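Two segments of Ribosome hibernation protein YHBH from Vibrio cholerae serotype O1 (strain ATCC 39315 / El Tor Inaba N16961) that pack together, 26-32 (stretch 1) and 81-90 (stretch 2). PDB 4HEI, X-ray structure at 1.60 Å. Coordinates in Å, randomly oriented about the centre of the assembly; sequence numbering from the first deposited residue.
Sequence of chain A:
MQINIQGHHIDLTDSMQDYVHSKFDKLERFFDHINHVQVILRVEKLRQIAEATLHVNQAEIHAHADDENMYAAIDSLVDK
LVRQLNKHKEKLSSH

Stretch 1 (26-32) KLERFFD
Stretch 2 81-90: LVRQLNKHKE

Stretch 2 is the regular partner, helical from Leu-81 to Glu-90 with phi/psi near -65/-42 and continuing at both ends. Its i to i+4 ladder runs from Leu-85 N to Leu-81 O at 2.7 Å through Glu-90 N to Asn-86 O at 2.9 Å. Stretch 1 enters as helix at Lys-26 and Leu-27 and has left it by Phe-31. Leu-27 O receives two bonds, from Phe-30 N at 3.0 Å and from Phe-31 N at 3.2 Å, and these hold the turn compact. Phi/psi then drifts to -102/-25 at Phe-30 and opens to -129/103 at Phe-31, the residue with the most area covered, before Asp-32 returns to -96/12.

The register has two rungs: Leu-27 CA lies 7.7 Å from Val-82 CA, and Phe-31 CA lies 7.2 Å from Leu-85 CA. Both chains therefore advance in the same sense along the contact. At these spacings the side chains meet directly, and the two stretches together bury 345 Å².

The principal bump is the Phe-31 ring (chi1 -48°, m; chi2 -74°). It lies against the helix in a hollow lined by Val-82, Leu-85, Asn-86 and Lys-89, positions i, i+3, i+4 and i+7 of the helical face. Leu-85 makes the floor. Its CB sits 3.5 Å from the centroid of the Phe-31 ring and only 10° off the ring normal, a CH-pi contact over the face, while Leu-85 CD1 covers the same face 3.5 Å from Phe-31 CD2. The m,t rotamer of Leu-85 (chi1 -79°, chi2 166°) carries that methyl toward Leu-27. Asn-86 meets the edge of the ring, near its plane, with ND2 3.1 Å from Phe-31 CE1; its CB points sideways, and chi1 of -83° brings the amide nearer. At the ring's tip, Phe-31 CZ touches Val-82 CG1 at 4.2 Å, a looser apolar contact.

Leu-27 supplies the second bump. Its t,p rotamer (chi1 -172°, chi2 67°) sets CD1 3.5 Å from Val-82 CG2, and both methyls, CD1 and CD2, lie 3.7 Å from Leu-85 CD1. Val-82, chi1 174° (t), offers one methyl to Leu-27 and the other to Phe-31, and Leu-85 CD1 touches both. These shared contacts make a single continuous apolar patch.

Lys-89 closes the far end of the hollow. Fully extended, with all four chi angles t, it runs alongside the aromatic ring, its CD 3.9 Å from Phe-31 CD1, and reaches beyond to donate a hydrogen bond from NZ to Phe-30 O at 2.8 Å. The aliphatic stem adds apolar contact while the charged tip satisfies the carbonyl of Phe-30. Phe-30 contributes chiefly through that backbone oxygen: its CB points toward the helix, but the end of its side chain (chi1 -67°, m) leads away. The rule is a flat aromatic laid on a leucine, with one long lysine passing the ring to bond the backbone just before it.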

ATOM      1  N   LYS A  26       2.266  11.046   0.083  1.00 22.60           N
ATOM      2  CA  LYS A  26       1.179  11.872   0.595  1.00 26.08           C
ATOM      3  C   LYS A  26       0.794  11.387   1.985  1.00 24.82           C
ATOM      4  O   LYS A  26       0.602  12.175   2.916  1.00 24.70           O
ATOM      5  CB  LYS A  26      -0.044  11.794  -0.321  1.00 27.05           C
ATOM      6  CG  LYS A  26       0.158  12.398  -1.700  1.00 30.64           C
ATOM      7  CD  LYS A  26      -1.151  12.410  -2.476  1.00 34.89           C
ATOM      8  CE  LYS A  26      -0.994  13.088  -3.822  1.00 36.46           C
ATOM      9  NZ  LYS A  26      -0.525  14.494  -3.671  1.00 40.42           N
ATOM     10  N   LEU A  27       0.700  10.070   2.107  1.00 24.71           N
ATOM     11  CA  LEU A  27       0.338   9.407   3.348  1.00 25.29           C
ATOM     12  C   LEU A  27       1.237   9.745   4.542  1.00 24.65           C
ATOM     13  O   LEU A  27       0.746   9.984   5.648  1.00 23.83           O
ATOM     14  CB  LEU A  27       0.352   7.894   3.119  1.00 29.57           C
ATOM     15  CG  LEU A  27      -0.191   7.012   4.238  1.00 32.36           C
ATOM     16  CD1 LEU A  27      -1.688   7.256   4.367  1.00 33.76           C
ATOM     17  CD2 LEU A  27       0.080   5.550   3.923  1.00 33.33           C
ATOM     18  N   GLU A  28       2.549   9.770   4.327  1.00 21.30           N
ATOM     19  CA  GLU A  28       3.472  10.035   5.423  1.00 20.37           C
ATOM     20  C   GLU A  28       3.321  11.423   6.045  1.00 19.69           C
ATOM     21  O   GLU A  28       3.843  11.683   7.133  1.00 19.37           O
ATOM     22  CB  GLU A  28       4.927   9.824   4.973  1.00 23.17           C
ATOM     23  CG  GLU A  28       5.491  10.919   4.088  1.00 25.67           C
ATOM     24  CD  GLU A  28       7.015  10.845   3.954  1.00 25.39           C
ATOM     25  OE1 GLU A  28       7.595  11.702   3.253  1.00 23.55           O
ATOM     26  OE2 GLU A  28       7.628   9.934   4.554  1.00 26.71           O
ATOM     27  N   ARG A  29       2.611  12.320   5.364  1.00 18.56           N
ATOM     28  CA  ARG A  29       2.419  13.664   5.906  1.00 16.64           C
ATOM     29  C   ARG A  29       1.405  13.657   7.049  1.00 18.46           C
ATOM     30  O   ARG A  29       1.418  14.537   7.904  1.00 16.71           O
ATOM     31  CB  ARG A  29       1.957  14.621   4.809  1.00 13.57           C
ATOM     32  CG  ARG A  29       2.972  14.858   3.711  1.00 14.42           C
ATOM     33  CD  ARG A  29       4.269  15.426   4.262  1.00 16.75           C
ATOM     34  NE  ARG A  29       5.200  15.738   3.187  1.00 16.86           N
ATOM     35  CZ  ARG A  29       5.823  16.901   3.076  1.00 15.47           C
ATOM     36  NH1 ARG A  29       5.607  17.843   3.988  1.00 12.57           N
ATOM     37  NH2 ARG A  29       6.631  17.127   2.049  1.00 14.97           N
ATOM     38  N   PHE A  30       0.536  12.652   7.064  1.00 20.97           N
ATOM     39  CA  PHE A  30      -0.486  12.541   8.099  1.00 23.20           C
ATOM     40  C   PHE A  30      -0.138  11.516   9.169  1.00 24.04           C
ATOM     41  O   PHE A  30      -0.601  11.607  10.307  1.00 23.38           O
ATOM     42  CB  PHE A  30      -1.818  12.185   7.453  1.00 24.74           C
ATOM     43  CG  PHE A  30      -2.362  13.271   6.587  1.00 25.43           C
ATOM     44  CD1 PHE A  30      -2.989  14.375   7.156  1.00 23.87           C
ATOM     45  CD2 PHE A  30      -2.209  13.221   5.210  1.00 26.00           C
ATOM     46  CE1 PHE A  30      -3.457  15.417   6.360  1.00 24.99           C
ATOM     47  CE2 PHE A  30      -2.674  14.257   4.404  1.00 26.34           C
ATOM     48  CZ  PHE A  30      -3.299  15.361   4.984  1.00 26.84           C
ATOM     49  N   PHE A  31       0.686  10.545   8.796  1.00 24.49           N
ATOM     50  CA  PHE A  31       1.114   9.493   9.708  1.00 26.82           C
ATOM     51  C   PHE A  31       2.625   9.461   9.605  1.00 27.92           C
ATOM     52  O   PHE A  31       3.169   8.919   8.646  1.00 29.53           O
ATOM     53  CB  PHE A  31       0.526   8.164   9.253  1.00 25.58           C
ATOM     54  CG  PHE A  31      -0.932   8.242   8.953  1.00 23.63           C
ATOM     55  CD1 PHE A  31      -1.860   8.333   9.983  1.00 23.60           C
ATOM     56  CD2 PHE A  31      -1.380   8.278   7.639  1.00 23.72           C
ATOM     57  CE1 PHE A  31      -3.219   8.460   9.709  1.00 22.56           C
ATOM     58  CE2 PHE A  31      -2.732   8.405   7.352  1.00 20.82           C
ATOM     59  CZ  PHE A  31      -3.657   8.497   8.394  1.00 23.29           C
ATOM     60  N   ASP A  32       3.294  10.025  10.603  1.00 30.59           N
ATOM     61  CA  ASP A  32       4.752  10.131  10.594  1.00 35.51           C
ATOM     62  C   ASP A  32       5.563   9.060  11.320  1.00 35.53           C
ATOM     63  O   ASP A  32       6.771   9.221  11.507  1.00 36.56           O
ATOM     64  CB  ASP A  32       5.145  11.506  11.130  1.00 39.26           C
ATOM     65  CG  ASP A  32       4.684  11.725  12.557  1.00 42.30           C
ATOM     66  OD1 ASP A  32       4.668  12.893  13.002  1.00 44.65           O
ATOM     67  OD2 ASP A  32       4.345  10.731  13.238  1.00 45.53           O
ATOM     68  N   LEU A  81      -5.766   1.346   4.065  1.00 22.17           N
ATOM     69  CA  LEU A  81      -4.645   1.613   4.961  1.00 22.17           C
ATOM     70  C   LEU A  81      -4.877   2.897   5.754  1.00 21.53           C
ATOM     71  O   LEU A  81      -4.617   2.949   6.951  1.00 22.44           O
ATOM     72  CB  LEU A  81      -3.341   1.733   4.160  1.00 20.99           C
ATOM     73  CG  LEU A  81      -2.868   0.482   3.412  1.00 18.72           C
ATOM     74  CD1 LEU A  81      -1.636   0.828   2.588  1.00 20.95           C
ATOM     75  CD2 LEU A  81      -2.549  -0.625   4.410  1.00 20.64           C
ATOM     76  N   VAL A  82      -5.373   3.930   5.079  1.00 23.61           N
ATOM     77  CA  VAL A  82      -5.643   5.207   5.737  1.00 25.03           C
ATOM     78  C   VAL A  82      -6.664   5.033   6.862  1.00 25.32           C
ATOM     79  O   VAL A  82      -6.492   5.595   7.944  1.00 25.64           O
ATOM     80  CB  VAL A  82      -6.165   6.265   4.729  1.00 26.82           C
ATOM     81  CG1 VAL A  82      -6.581   7.537   5.465  1.00 27.72           C
ATOM     82  CG2 VAL A  82      -5.085   6.589   3.716  1.00 28.30           C
ATOM     83  N   ARG A  83      -7.719   4.255   6.618  1.00 26.19           N
ATOM     84  CA  ARG A  83      -8.738   4.015   7.644  1.00 27.27           C
ATOM     85  C   ARG A  83      -8.085   3.381   8.861  1.00 27.95           C
ATOM     86  O   ARG A  83      -8.303   3.809   9.995  1.00 27.54           O
ATOM     87  CB  ARG A  83      -9.834   3.067   7.141  1.00 30.36           C
ATOM     88  CG  ARG A  83     -10.654   3.583   5.978  1.00 35.89           C
ATOM     89  CD  ARG A  83     -12.010   2.878   5.915  1.00 39.64           C
ATOM     90  NE  ARG A  83     -12.772   3.281   4.739  1.00 44.27           N
ATOM     91  CZ  ARG A  83     -12.588   2.786   3.518  1.00 45.62           C
ATOM     92  NH1 ARG A  83     -11.667   1.855   3.306  1.00 45.85           N
ATOM     93  NH2 ARG A  83     -13.316   3.235   2.504  1.00 46.42           N
ATOM     94  N   GLN A  84      -7.281   2.350   8.625  1.00 25.67           N
ATOM     95  CA  GLN A  84      -6.608   1.666   9.719  1.00 27.16           C
ATOM     96  C   GLN A  84      -5.579   2.554  10.415  1.00 26.29           C
ATOM     97  O   GLN A  84      -5.405   2.471  11.629  1.00 27.17           O
ATOM     98  CB  GLN A  84      -5.939   0.391   9.211  1.00 28.27           C
ATOM     99  CG  GLN A  84      -6.920  -0.652   8.708  1.00 34.08           C
ATOM    100  CD  GLN A  84      -6.232  -1.933   8.282  1.00 35.46           C
ATOM    101  OE1 GLN A  84      -5.539  -2.576   9.074  1.00 38.90           O
ATOM    102  NE2 GLN A  84      -6.418  -2.308   7.025  1.00 36.53           N
ATOM    103  N   LEU A  85      -4.889   3.392   9.646  1.00 25.31           N
ATOM    104  CA  LEU A  85      -3.895   4.297  10.218  1.00 27.03           C
ATOM    105  C   LEU A  85      -4.551   5.351  11.109  1.00 29.46           C
ATOM    106  O   LEU A  85      -4.008   5.717  12.155  1.00 29.58           O
ATOM    107  CB  LEU A  85      -3.095   4.977   9.104  1.00 25.41           C
ATOM    108  CG  LEU A  85      -1.993   4.119   8.469  1.00 25.89           C
ATOM    109  CD1 LEU A  85      -1.516   4.777   7.172  1.00 23.76           C
ATOM    110  CD2 LEU A  85      -0.840   3.948   9.451  1.00 25.23           C
ATOM    111  N   ASN A  86      -5.716   5.837  10.692  1.00 31.53           N
ATOM    112  CA  ASN A  86      -6.440   6.832  11.475  1.00 34.26           C
ATOM    113  C   ASN A  86      -6.876   6.220  12.800  1.00 37.36           C
ATOM    114  O   ASN A  86      -6.734   6.839  13.853  1.00 37.19           O
ATOM    115  CB  ASN A  86      -7.645   7.345  10.688  1.00 32.90           C
ATOM    116  CG  ASN A  86      -7.271   8.440   9.713  1.00 33.26           C
ATOM    117  OD1 ASN A  86      -7.893   8.595   8.664  1.00 35.57           O
ATOM    118  ND2 ASN A  86      -6.252   9.219  10.065  1.00 32.96           N
ATOM    119  N   LYS A  87      -7.354   4.980  12.756  1.00 40.54           N
ATOM    120  CA  LYS A  87      -7.771   4.294  13.974  1.00 44.72           C
ATOM    121  C   LYS A  87      -6.559   4.088  14.883  1.00 46.92           C
ATOM    122  O   LYS A  87      -6.607   4.384  16.075  1.00 47.46           O
ATOM    123  CB  LYS A  87      -8.407   2.943  13.632  1.00 45.79           C
ATOM    124  CG  LYS A  87      -9.647   3.056  12.760  1.00 48.17           C
ATOM    125  CD  LYS A  87     -10.270   1.693  12.485  1.00 51.11           C
ATOM    126  CE  LYS A  87     -11.512   1.826  11.607  1.00 53.81           C
ATOM    127  NZ  LYS A  87     -12.161   0.513  11.314  1.00 55.49           N
ATOM    128  N   HIS A  88      -5.467   3.587  14.316  1.00 48.93           N
ATOM    129  CA  HIS A  88      -4.256   3.362  15.097  1.00 51.39           C
ATOM    130  C   HIS A  88      -3.675   4.672  15.623  1.00 52.90           C
ATOM    131  O   HIS A  88      -3.076   4.710  16.698  1.00 52.49           O
ATOM    132  CB  HIS A  88      -3.204   2.639  14.255  1.00 52.38           C
ATOM    133  CG  HIS A  88      -1.856   2.585  14.901  1.00 53.14           C
ATOM    134  ND1 HIS A  88      -1.014   3.676  14.954  1.00 53.65           N
ATOM    135  CD2 HIS A  88      -1.222   1.588  15.560  1.00 53.21           C
ATOM    136  CE1 HIS A  88       0.080   3.352  15.619  1.00 53.46           C
ATOM    137  NE2 HIS A  88      -0.020   2.091  15.999  1.00 53.89           N
ATOM    138  N   LYS A  89      -3.843   5.743  14.855  1.00 54.91           N
ATOM    139  CA  LYS A  89      -3.338   7.045  15.264  1.00 57.04           C
ATOM    140  C   LYS A  89      -4.173   7.518  16.443  1.00 58.73           C
ATOM    141  O   LYS A  89      -3.679   8.211  17.335  1.00 58.63           O
ATOM    142  CB  LYS A  89      -3.446   8.044  14.109  1.00 56.84           C
ATOM    143  CG  LYS A  89      -2.824   9.398  14.402  1.00 57.51           C
ATOM    144  CD  LYS A  89      -2.909  10.316  13.193  1.00 58.40           C
ATOM    145  CE  LYS A  89      -2.268  11.666  13.475  1.00 58.43           C
ATOM    146  NZ  LYS A  89      -2.347  12.569  12.293  1.00 58.89           N
ATOM    147  N   GLU A  90      -5.445   7.130  16.438  1.00 60.51           N
ATOM    148  CA  GLU A  90      -6.365   7.496  17.505  1.00 62.58           C
ATOM    149  C   GLU A  90      -5.912   6.857  18.812  1.00 63.92           C
ATOM    150  O   GLU A  90      -5.769   7.537  19.829  1.00 64.97           O
ATOM    151  CB  GLU A  90      -7.781   7.031  17.163  1.00 62.13           C
ATOM    152  CG  GLU A  90      -8.817   7.364  18.224  1.00 62.55           C
TER